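Local coordinates for protein 2-dehydro-3-deoxy-d-gluconate/2-dehydro-3-deoxy-phosphogluconate aldolase (Picrophilus torridus, PDB 4UXD) that belongs to the dihydrodipicolinate synthetase family of aldolases and folds as a (beta/alpha)8 barrel, with four chains in its assembly, at residues L211-L216 with H239-N244; E55-D60 with G233-Y238; A135-Y140 with K172-S177. All coordinates share one frame; numbering follows the deposited sequence.

All three contacts lie on the outer helical layer of one (beta/alpha)8 barrel. Contacts 1 and 2 are neighbours, their centres about 12 Å apart, and share helix 233-240: contact 1 joins the segment 239-244, at its C-terminal side, to helix 212-217, while contact 2 sets its first turns against the turn after helix 44-56. They meet directly, with Leu212 packed on Ile234 and Leu237. Contact 3 joins a different helix pair, its centre about 31 Å and 32 Å from those of contacts 1 and 2. Contact 1 is buried and aromatic, contact 2 partly buried and aliphatic, and contact 3 a polar meeting at the surface.

Contact 1 (L211-L216 with H239-N244); sequences LLFTSL and HEYKNN
Tyr241 is the centre of this buried contact, its ring meeting Leu216 with one face and Phe213 with an edge. Leu216 works over the face. Its CD1 methyl stands 3.9 Å from the centroid of the Tyr241 ring and 22° off the ring normal, a CH-pi contact, and the same CD1 is 3.7 Å from Tyr241 CG. Further out along the ring, Leu216 CB reaches Tyr241 CZ at 3.8 Å. The leucine thus runs antiparallel to the tyrosine, from CB near the hydroxyl end to CD1 near the CG end.

Phe213 comes in at the edge of Tyr241, near its plane: Phe213 CE1 lies 3.6 Å from Tyr241 CD1. The two ring planes are nearly perpendicular (83°), with centroids 5.6 Å apart, and Tyr241 approaches the Phe213 ring obliquely. In Tyr241 a chi1 of -180° places CG beside the carbonyl carbon and carries the ring toward helix 212-217. Tyrosine suits this partly exposed position: its ring carbons pack on apolar neighbours while its hydroxyl tolerates polar surroundings.

At the start of helix 212-217, Leu211 O accepts from both Ser215 N and Ser215 OG, the OG 2.8 Å away and above the carbonyl plane; Gln206 also bonds to that OG. Helix 245-264 packs on the joint, with Leu249 on Phe213 and Ala248 on Tyr241, and Asn244 caps its start through Met247 N. Such hydrophobic packing between successive outer helices, here those following strands 203-206 and 222-224, is characteristic of the (beta/alpha)8 barrel.

Contact 2 (E55-D60 with G233-Y238); sequences EGINVD and GIVRLY
An aliphatic, partly buried contact joins Val235, on the first turns of helix 233-240, to Ile57, Asn58 and Val59 in the turn that leads from helix 44-56 into strand 61-63. It therefore sits where the beginning of the barrel meets its last strand-helix unit.

Val235 carries nearly all of its own side. With chi1 at 179°, CG1 is anti to the backbone N and CG2 anti to the carbonyl carbon, and the forked side chain reaches out from the helix toward the turn. The backbone of the turn meets this fork: Ile57 O lies 3.3 Å from Val235 CG1 and 3.9 Å from Val235 CG2. Asn58 O approaches more loosely, 4.0 Å from Val235 CG1. On the other branch, Val235 CG2 touches Val59 CG1 at 4.0 Å, the two valines crossing at about a right angle, and the tip of the isoleucine adds a longer contact, Ile57 CD1 to Val235 CG2 at 4.4 Å. Beta-branched side chains suit this place, with few freely rotating bonds to immobilise.

Asn58 takes left-handed helical angles (phi 57°, psi 48°), which asparagine tolerates better than most residues, as the chain leaves helix 44-56. Its N still bonds to Glu55 O at 3.0 Å, three residues back along the chain. Lys92 donates to Val59 O, and Asp60 is bonded to Ile28 of strand 27-31, on which Val235 also packs. Helix 233-240 thus lies over strand 27-31 and against the turn that follows helix 44-56, as expected where the eighth strand-helix unit returns to the first in a (beta/alpha)8 barrel.

Contact 3 (A135-Y140 with K172-S177); sequences AIYHYY and KSEFSS
Tyr137 and Glu174 meet at the outer surface, where the hydroxyl end of the ring faces the carboxylate. The modelled spacing of Tyr137 OH and Glu174 OE1 is too short to be trusted, so the exact position of the carboxylate, and the nature of its meeting with the hydroxyl, are doubtful. The general course of the two side chains is clearer. Both leave their backbones with CG anti to N, at 171° in Tyr137 and -169° in Glu174, and the glutamate stays extended beyond CG, which directs its carboxylate toward helix 133-144. As modelled, that carboxylate comes to the edge of the Tyr137 ring rather than over a face, though this too shares the uncertainty.

Helices 133-144 and 165-174 follow strands 120-123 and 150-155, so they are consecutive outer helices of the (beta/alpha)8 barrel, and the pair Tyr137 and Glu174 lies across the groove between them. On the inner side the packing is mostly apolar. Leu171 lies against both Tyr137 and Tyr140, while Leu144 meets Phe175 and Ser177. Phe175 is the first residue to leave helical angles after helix 165-174, and Glu174 CG of its own segment stands 3.6 Å above one face of its ring, off toward the ring's margin; a large flat ring suits this place, where the chain turns inward from the surface. Tyr140, which is buried, keeps its hydroxyl satisfied by bonding to Leu123 O.

Toward solvent the joint is looser. Glu174 is exposed and rests partly on Lys141, and a charged carboxylate suits such a position. Another side of helix 133-144 is taken up by a neighbouring subunit, whose Pro288, Pro289 and Tyr291 pack on His138, Tyr139 and Ala135.

Contact 1 (L211-L216 with H239-N244)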
loop_
_atom_site.group_PDB
_atom_site.type_symbol
_atom_site.label_atom_id
_atom_site.label_comp_id
_atom_site.label_asym_id
_atom_site.label_seq_id
_atom_site.Cartn_x
_atom_site.Cartn_y
_atom_site.Cartn_z
ATOM N N LEU A 211 -6.415 21.809 5.245
ATOM C CA LEU A 211 -7.625 21.193 5.755
ATOM C C LEU A 211 -8.218 21.934 6.960
ATOM O O LEU A 211 -9.278 21.545 7.488
ATOM C CB LEU A 211 -7.350 19.743 6.135
ATOM C CG LEU A 211 -6.829 18.796 5.055
ATOM C CD1 LEU A 211 -6.994 17.370 5.559
ATOM C CD2 LEU A 211 -7.519 18.960 3.720
ATOM N N LEU A 212 -7.556 23.004 7.379
ATOM C CA LEU A 212 -7.959 23.741 8.575
ATOM C C LEU A 212 -9.407 24.228 8.512
ATOM O O LEU A 212 -10.155 24.093 9.479
ATOM C CB LEU A 212 -7.026 24.938 8.801
ATOM C CG LEU A 212 -7.283 25.760 10.068
ATOM C CD1 LEU A 212 -7.302 24.879 11.335
ATOM C CD2 LEU A 212 -6.230 26.851 10.206
ATOM N N PHE A 213 -9.812 24.787 7.376
ATOM C CA PHE A 213 -11.156 25.344 7.289
ATOM C C PHE A 213 -12.214 24.246 7.442
ATOM O O PHE A 213 -13.123 24.369 8.259
ATOM C CB PHE A 213 -11.355 26.101 5.980
ATOM C CG PHE A 213 -12.695 26.760 5.875
ATOM C CD1 PHE A 213 -12.947 27.954 6.532
ATOM C CD2 PHE A 213 -13.707 26.180 5.131
ATOM C CE1 PHE A 213 -14.190 28.562 6.443
ATOM C CE2 PHE A 213 -14.943 26.783 5.039
ATOM C CZ PHE A 213 -15.188 27.974 5.698
ATOM N N THR A 214 -12.083 23.166 6.678
ATOM C CA THR A 214 -12.946 22.000 6.854
ATOM C C THR A 214 -12.937 21.521 8.316
ATOM O O THR A 214 -13.984 21.197 8.876
ATOM C CB THR A 214 -12.516 20.838 5.912
ATOM O OG1 THR A 214 -12.673 21.243 4.546
ATOM C CG2 THR A 214 -13.339 19.558 6.161
ATOM N N SER A 215 -11.757 21.498 8.937
ATOM C CA SER A 215 -11.627 20.967 10.288
ATOM C C SER A 215 -12.323 21.864 11.309
ATOM O O SER A 215 -12.953 21.373 12.251
ATOM C CB SER A 215 -10.157 20.796 10.667
ATOM O OG SER A 215 -9.487 19.944 9.764
ATOM N N LEU A 216 -12.211 23.173 11.132
ATOM C CA LEU A 216 -12.927 24.090 12.010
ATOM C C LEU A 216 -14.437 23.887 11.818
ATOM O O LEU A 216 -15.194 23.835 12.788
ATOM C CB LEU A 216 -12.538 25.556 11.743
ATOM C CG LEU A 216 -11.092 26.004 11.981
ATOM C CD1 LEU A 216 -10.978 27.537 11.921
ATOM C CD2 LEU A 216 -10.519 25.474 13.296
ATOM N N HIS A 239 -8.601 33.606 12.689
ATOM C CA HIS A 239 -9.215 34.748 13.361
ATOM C C HIS A 239 -10.381 35.297 12.549
ATOM O O HIS A 239 -11.373 35.765 13.107
ATOM C CB HIS A 239 -8.174 35.836 13.633
ATOM C CG HIS A 239 -7.254 35.500 14.763
ATOM N ND1 HIS A 239 -7.280 36.170 15.970
ATOM C CD2 HIS A 239 -6.307 34.543 14.887
ATOM C CE1 HIS A 239 -6.381 35.646 16.778
ATOM N NE2 HIS A 239 -5.774 34.656 16.149
ATOM N N GLU A 240 -10.271 35.215 11.231
ATOM C CA GLU A 240 -11.336 35.661 10.350
ATOM C C GLU A 240 -12.555 34.756 10.467
ATOM O O GLU A 240 -13.694 35.230 10.420
ATOM C CB GLU A 240 -10.838 35.700 8.907
ATOM C CG GLU A 240 -10.003 36.920 8.579
ATOM C CD GLU A 240 -10.820 38.199 8.558
ATOM O OE1 GLU A 240 -12.061 38.112 8.400
ATOM O OE2 GLU A 240 -10.216 39.289 8.704
ATOM N N TYR A 241 -12.300 33.460 10.637
ATOM C CA TYR A 241 -13.345 32.429 10.663
ATOM C C TYR A 241 -14.503 32.761 11.610
ATOM O O TYR A 241 -15.640 32.345 11.382
ATOM C CB TYR A 241 -12.721 31.080 11.059
ATOM C CG TYR A 241 -13.701 29.925 11.119
ATOM C CD1 TYR A 241 -14.162 29.319 9.959
ATOM C CD2 TYR A 241 -14.157 29.437 12.332
ATOM C CE1 TYR A 241 -15.054 28.270 10.006
ATOM C CE2 TYR A 241 -15.056 28.386 12.388
ATOM C CZ TYR A 241 -15.499 27.803 11.222
ATOM O OH TYR A 241 -16.390 26.747 11.268
ATOM N N LYS A 242 -14.200 33.523 12.660
ATOM C CA LYS A 242 -15.160 33.842 13.716
ATOM C C LYS A 242 -16.391 34.576 13.195
ATOM O O LYS A 242 -17.516 34.098 13.339
ATOM C CB LYS A 242 -14.485 34.693 14.799
ATOM C CG LYS A 242 -13.142 34.151 15.291
ATOM C CD LYS A 242 -13.214 32.664 15.583
ATOM C CE LYS A 242 -11.895 32.128 16.096
ATOM N NZ LYS A 242 -11.812 30.663 15.851
ATOM N N ASN A 243 -16.160 35.733 12.585
ATOM C CA ASN A 243 -17.238 36.601 12.125
ATOM C C ASN A 243 -17.479 36.496 10.619
ATOM O O ASN A 243 -18.604 36.697 10.160
ATOM C CB ASN A 243 -16.942 38.058 12.518
ATOM C CG ASN A 243 -15.486 38.456 12.279
ATOM O OD1 ASN A 243 -14.911 38.169 11.223
ATOM N ND2 ASN A 243 -14.881 39.112 13.273
ATOM N N ASN A 244 -16.434 36.174 9.857
ATOM C CA ASN A 244 -16.548 36.068 8.404
ATOM C C ASN A 244 -16.094 34.702 7.890
ATOM O O ASN A 244 -14.921 34.490 7.588
ATOM C CB ASN A 244 -15.744 37.182 7.727
ATOM C CG ASN A 244 -16.138 37.384 6.274
ATOM O OD1 ASN A 244 -16.851 36.565 5.692
ATOM N ND2 ASN A 244 -15.664 38.475 5.676
#

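Contact 2 (E55-D60 with G233-Y238)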
loop_
_atom_site.group_PDB
_atom_site.type_symbol
_atom_site.label_atom_id
_atom_site.label_comp_id
_atom_site.label_asym_id
_atom_site.label_seq_id
_atom_site.Cartn_x
_atom_site.Cartn_y
_atom_site.Cartn_z
ATOM N N GLU A 55 5.937 35.201 17.196
ATOM C CA GLU A 55 5.273 36.083 18.143
ATOM C C GLU A 55 4.554 37.210 17.392
ATOM O O GLU A 55 3.413 37.567 17.722
ATOM C CB GLU A 55 6.281 36.622 19.142
ATOM C CG GLU A 55 6.738 35.558 20.136
ATOM C CD GLU A 55 7.877 35.992 21.051
ATOM O OE1 GLU A 55 8.424 37.107 20.882
ATOM O OE2 GLU A 55 8.223 35.196 21.950
ATOM N N GLY A 56 5.213 37.728 16.353
ATOM C CA GLY A 56 4.675 38.801 15.534
ATOM C C GLY A 56 3.327 38.510 14.885
ATOM O O GLY A 56 2.425 39.352 14.930
ATOM N N ILE A 57 3.188 37.331 14.278
ATOM C CA ILE A 57 1.921 36.912 13.662
ATOM C C ILE A 57 0.972 36.247 14.653
ATOM O O ILE A 57 -0.057 35.723 14.260
ATOM C CB ILE A 57 2.148 35.931 12.491
ATOM C CG1 ILE A 57 2.778 34.625 12.996
ATOM C CG2 ILE A 57 3.011 36.593 11.402
ATOM C CD1 ILE A 57 3.025 33.587 11.920
ATOM N N ASN A 58 1.324 36.268 15.933
ATOM C CA ASN A 58 0.444 35.806 17.010
ATOM C C ASN A 58 -0.059 34.343 16.892
ATOM O O ASN A 58 -1.259 34.058 17.065
ATOM C CB ASN A 58 -0.752 36.754 17.119
ATOM C CG ASN A 58 -1.531 36.567 18.407
ATOM O OD1 ASN A 58 -0.954 36.288 19.461
ATOM N ND2 ASN A 58 -2.856 36.682 18.319
ATOM N N VAL A 59 0.847 33.409 16.618
ATOM C CA VAL A 59 0.512 32.010 16.813
ATOM C C VAL A 59 0.318 31.864 18.320
ATOM O O VAL A 59 0.819 32.690 19.086
ATOM C CB VAL A 59 1.604 31.028 16.275
ATOM C CG1 VAL A 59 1.951 31.331 14.815
ATOM C CG2 VAL A 59 2.866 31.049 17.140
ATOM N N ASP A 60 -0.399 30.830 18.748
ATOM C CA ASP A 60 -0.701 30.637 20.164
ATOM C C ASP A 60 0.259 29.677 20.860
ATOM O O ASP A 60 0.496 29.796 22.051
ATOM C CB ASP A 60 -2.131 30.117 20.318
ATOM C CG ASP A 60 -3.126 30.947 19.554
ATOM O OD1 ASP A 60 -3.564 31.980 20.093
ATOM O OD2 ASP A 60 -3.459 30.577 18.411
ATOM N N GLY A 233 -0.761 33.443 6.821
ATOM C CA GLY A 233 -1.999 33.000 6.186
ATOM C C GLY A 233 -2.910 32.176 7.078
ATOM O O GLY A 233 -4.075 32.513 7.271
ATOM N N ILE A 234 -2.374 31.100 7.638
ATOM C CA ILE A 234 -3.137 30.258 8.545
ATOM C C ILE A 234 -3.695 31.025 9.736
ATOM O O ILE A 234 -4.793 30.722 10.193
ATOM C CB ILE A 234 -2.283 29.081 9.063
ATOM C CG1 ILE A 234 -2.240 27.969 8.016
ATOM C CG2 ILE A 234 -2.817 28.521 10.400
ATOM C CD1 ILE A 234 -3.572 27.280 7.774
ATOM N N VAL A 235 -2.962 32.007 10.253
ATOM C CA VAL A 235 -3.423 32.701 11.459
ATOM C C VAL A 235 -4.552 33.706 11.169
ATOM O O VAL A 235 -5.517 33.797 11.944
ATOM C CB VAL A 235 -2.273 33.420 12.165
ATOM C CG1 VAL A 235 -2.785 34.152 13.418
ATOM C CG2 VAL A 235 -1.205 32.422 12.542
ATOM N N ARG A 236 -4.426 34.454 10.074
ATOM C CA ARG A 236 -5.521 35.293 9.591
ATOM C C ARG A 236 -6.779 34.446 9.458
ATOM O O ARG A 236 -7.830 34.797 9.987
ATOM C CB ARG A 236 -5.179 35.948 8.243
ATOM C CG ARG A 236 -3.957 36.865 8.293
ATOM C CD ARG A 236 -3.800 37.721 7.043
ATOM N NE ARG A 236 -3.133 37.014 5.958
ATOM C CZ ARG A 236 -3.717 36.563 4.848
ATOM N NH1 ARG A 236 -5.021 36.737 4.633
ATOM N NH2 ARG A 236 -2.981 35.932 3.935
ATOM N N LEU A 237 -6.647 33.319 8.764
ATOM C CA LEU A 237 -7.751 32.390 8.548
ATOM C C LEU A 237 -8.505 32.081 9.831
ATOM O O LEU A 237 -9.724 32.246 9.896
ATOM C CB LEU A 237 -7.231 31.093 7.934
ATOM C CG LEU A 237 -8.263 30.029 7.572
ATOM C CD1 LEU A 237 -7.686 29.139 6.502
ATOM C CD2 LEU A 237 -8.708 29.173 8.762
ATOM N N TYR A 238 -7.779 31.630 10.846
ATOM C CA TYR A 238 -8.377 31.240 12.125
ATOM C C TYR A 238 -9.125 32.387 12.803
ATOM O O TYR A 238 -10.163 32.166 13.429
ATOM C CB TYR A 238 -7.298 30.705 13.069
ATOM C CG TYR A 238 -7.802 30.333 14.448
ATOM C CD1 TYR A 238 -7.872 31.278 15.466
ATOM C CD2 TYR A 238 -8.205 29.039 14.731
ATOM C CE1 TYR A 238 -8.337 30.944 16.721
ATOM C CE2 TYR A 238 -8.665 28.690 15.989
ATOM C CZ TYR A 238 -8.730 29.647 16.982
ATOM O OH TYR A 238 -9.189 29.306 18.236
#

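Contact 3 (A135-Y140 with K172-S177)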
loop_
_atom_site.group_PDB
_atom_site.type_symbol
_atom_site.label_atom_id
_atom_site.label_comp_id
_atom_site.label_asym_id
_atom_site.label_seq_id
_atom_site.Cartn_x
_atom_site.Cartn_y
_atom_site.Cartn_z
ATOM N N ALA A 135 0.715 -2.921 21.628
ATOM C CA ALA A 135 2.068 -2.459 21.879
ATOM C C ALA A 135 2.079 -0.951 22.067
ATOM O O ALA A 135 2.757 -0.401 22.960
ATOM C CB ALA A 135 2.977 -2.856 20.736
ATOM N N ILE A 136 1.319 -0.285 21.211
ATOM C CA ILE A 136 1.238 1.163 21.227
ATOM C C ILE A 136 0.583 1.599 22.521
ATOM O O ILE A 136 1.071 2.508 23.200
ATOM C CB ILE A 136 0.459 1.687 20.009
ATOM C CG1 ILE A 136 1.342 1.595 18.762
ATOM C CG2 ILE A 136 -0.028 3.122 20.236
ATOM C CD1 ILE A 136 0.581 1.659 17.457
ATOM N N TYR A 137 -0.517 0.936 22.871
ATOM C CA TYR A 137 -1.199 1.225 24.123
ATOM C C TYR A 137 -0.239 1.079 25.311
ATOM O O TYR A 137 0.001 2.043 26.027
ATOM C CB TYR A 137 -2.404 0.315 24.305
ATOM C CG TYR A 137 -2.998 0.449 25.668
ATOM C CD1 TYR A 137 -3.848 1.502 25.971
ATOM C CD2 TYR A 137 -2.679 -0.453 26.672
ATOM C CE1 TYR A 137 -4.374 1.646 27.236
ATOM C CE2 TYR A 137 -3.199 -0.318 27.934
ATOM C CZ TYR A 137 -4.040 0.733 28.214
ATOM O OH TYR A 137 -4.569 0.869 29.471
ATOM N N HIS A 138 0.326 -0.113 25.491
ATOM C CA HIS A 138 1.230 -0.370 26.603
ATOM C C HIS A 138 2.395 0.646 26.659
ATOM O O HIS A 138 2.853 1.040 27.730
ATOM C CB HIS A 138 1.766 -1.802 26.522
ATOM C CG HIS A 138 2.625 -2.186 27.685
ATOM N ND1 HIS A 138 3.574 -3.181 27.611
ATOM C CD2 HIS A 138 2.682 -1.704 28.949
ATOM C CE1 HIS A 138 4.179 -3.296 28.782
ATOM N NE2 HIS A 138 3.659 -2.408 29.611
ATOM N N TYR A 139 2.847 1.097 25.504
ATOM C CA TYR A 139 3.917 2.078 25.463
ATOM C C TYR A 139 3.468 3.454 26.020
ATOM O O TYR A 139 4.154 4.039 26.869
ATOM C CB TYR A 139 4.407 2.180 24.035
ATOM C CG TYR A 139 5.398 3.254 23.746
ATOM C CD1 TYR A 139 6.754 3.038 23.927
ATOM C CD2 TYR A 139 4.982 4.478 23.236
ATOM C CE1 TYR A 139 7.672 4.020 23.629
ATOM C CE2 TYR A 139 5.887 5.467 22.938
ATOM C CZ TYR A 139 7.232 5.234 23.137
ATOM O OH TYR A 139 8.129 6.220 22.824
ATOM N N TYR A 140 2.318 3.954 25.569
ATOM C CA TYR A 140 1.736 5.170 26.145
ATOM C C TYR A 140 1.375 4.970 27.620
ATOM O O TYR A 140 1.473 5.890 28.429
ATOM C CB TYR A 140 0.487 5.611 25.373
ATOM C CG TYR A 140 0.777 6.410 24.126
ATOM C CD1 TYR A 140 0.889 7.794 24.167
ATOM C CD2 TYR A 140 0.946 5.774 22.906
ATOM C CE1 TYR A 140 1.150 8.517 23.029
ATOM C CE2 TYR A 140 1.207 6.485 21.759
ATOM C CZ TYR A 140 1.308 7.854 21.814
ATOM O OH TYR A 140 1.574 8.541 20.643
ATOM N N LYS A 172 -7.455 8.140 26.967
ATOM C CA LYS A 172 -8.094 9.362 27.417
ATOM C C LYS A 172 -8.672 9.146 28.811
ATOM O O LYS A 172 -8.343 9.873 29.759
ATOM C CB LYS A 172 -9.189 9.793 26.436
ATOM C CG LYS A 172 -9.766 11.174 26.731
ATOM C CD LYS A 172 -10.968 11.459 25.856
ATOM C CE LYS A 172 -11.859 12.523 26.460
ATOM N NZ LYS A 172 -12.991 12.857 25.544
ATOM N N SER A 173 -9.508 8.120 28.931
ATOM C CA SER A 173 -10.206 7.840 30.179
ATOM C C SER A 173 -9.274 7.376 31.292
ATOM O O SER A 173 -9.557 7.606 32.460
ATOM C CB SER A 173 -11.294 6.789 29.952
ATOM O OG SER A 173 -10.745 5.563 29.515
ATOM N N GLU A 174 -8.163 6.735 30.938
ATOM C CA GLU A 174 -7.245 6.162 31.930
ATOM C C GLU A 174 -6.199 7.166 32.445
ATOM O O GLU A 174 -5.549 6.916 33.461
ATOM C CB GLU A 174 -6.543 4.941 31.332
ATOM C CG GLU A 174 -5.764 4.086 32.318
ATOM C CD GLU A 174 -5.158 2.836 31.671
ATOM O OE1 GLU A 174 -5.505 2.541 30.504
ATOM O OE2 GLU A 174 -4.333 2.155 32.328
ATOM N N PHE A 175 -6.030 8.291 31.751
ATOM C CA PHE A 175 -5.079 9.316 32.181
ATOM C C PHE A 175 -5.599 10.688 31.834
ATOM O O PHE A 175 -5.708 11.049 30.664
ATOM C CB PHE A 175 -3.696 9.106 31.548
ATOM C CG PHE A 175 -3.151 7.727 31.740
ATOM C CD1 PHE A 175 -2.522 7.375 32.920
ATOM C CD2 PHE A 175 -3.280 6.773 30.740
ATOM C CE1 PHE A 175 -2.026 6.095 33.102
ATOM C CE2 PHE A 175 -2.787 5.486 30.913
ATOM C CZ PHE A 175 -2.158 5.148 32.096
ATOM N N SER A 176 -5.932 11.447 32.866
ATOM C CA SER A 176 -6.444 12.796 32.702
ATOM C C SER A 176 -5.379 13.704 32.087
ATOM O O SER A 176 -5.697 14.696 31.454
ATOM C CB SER A 176 -6.924 13.349 34.052
ATOM O OG SER A 176 -5.834 13.622 34.919
ATOM N N SER A 177 -4.115 13.335 32.254
ATOM C CA SER A 177 -2.992 14.100 31.708
ATOM C C SER A 177 -3.057 14.271 30.188
ATOM O O SER A 177 -2.451 15.199 29.638
ATOM C CB SER A 177 -1.681 13.420 32.077
ATOM O OG SER A 177 -1.733 12.049 31.725
#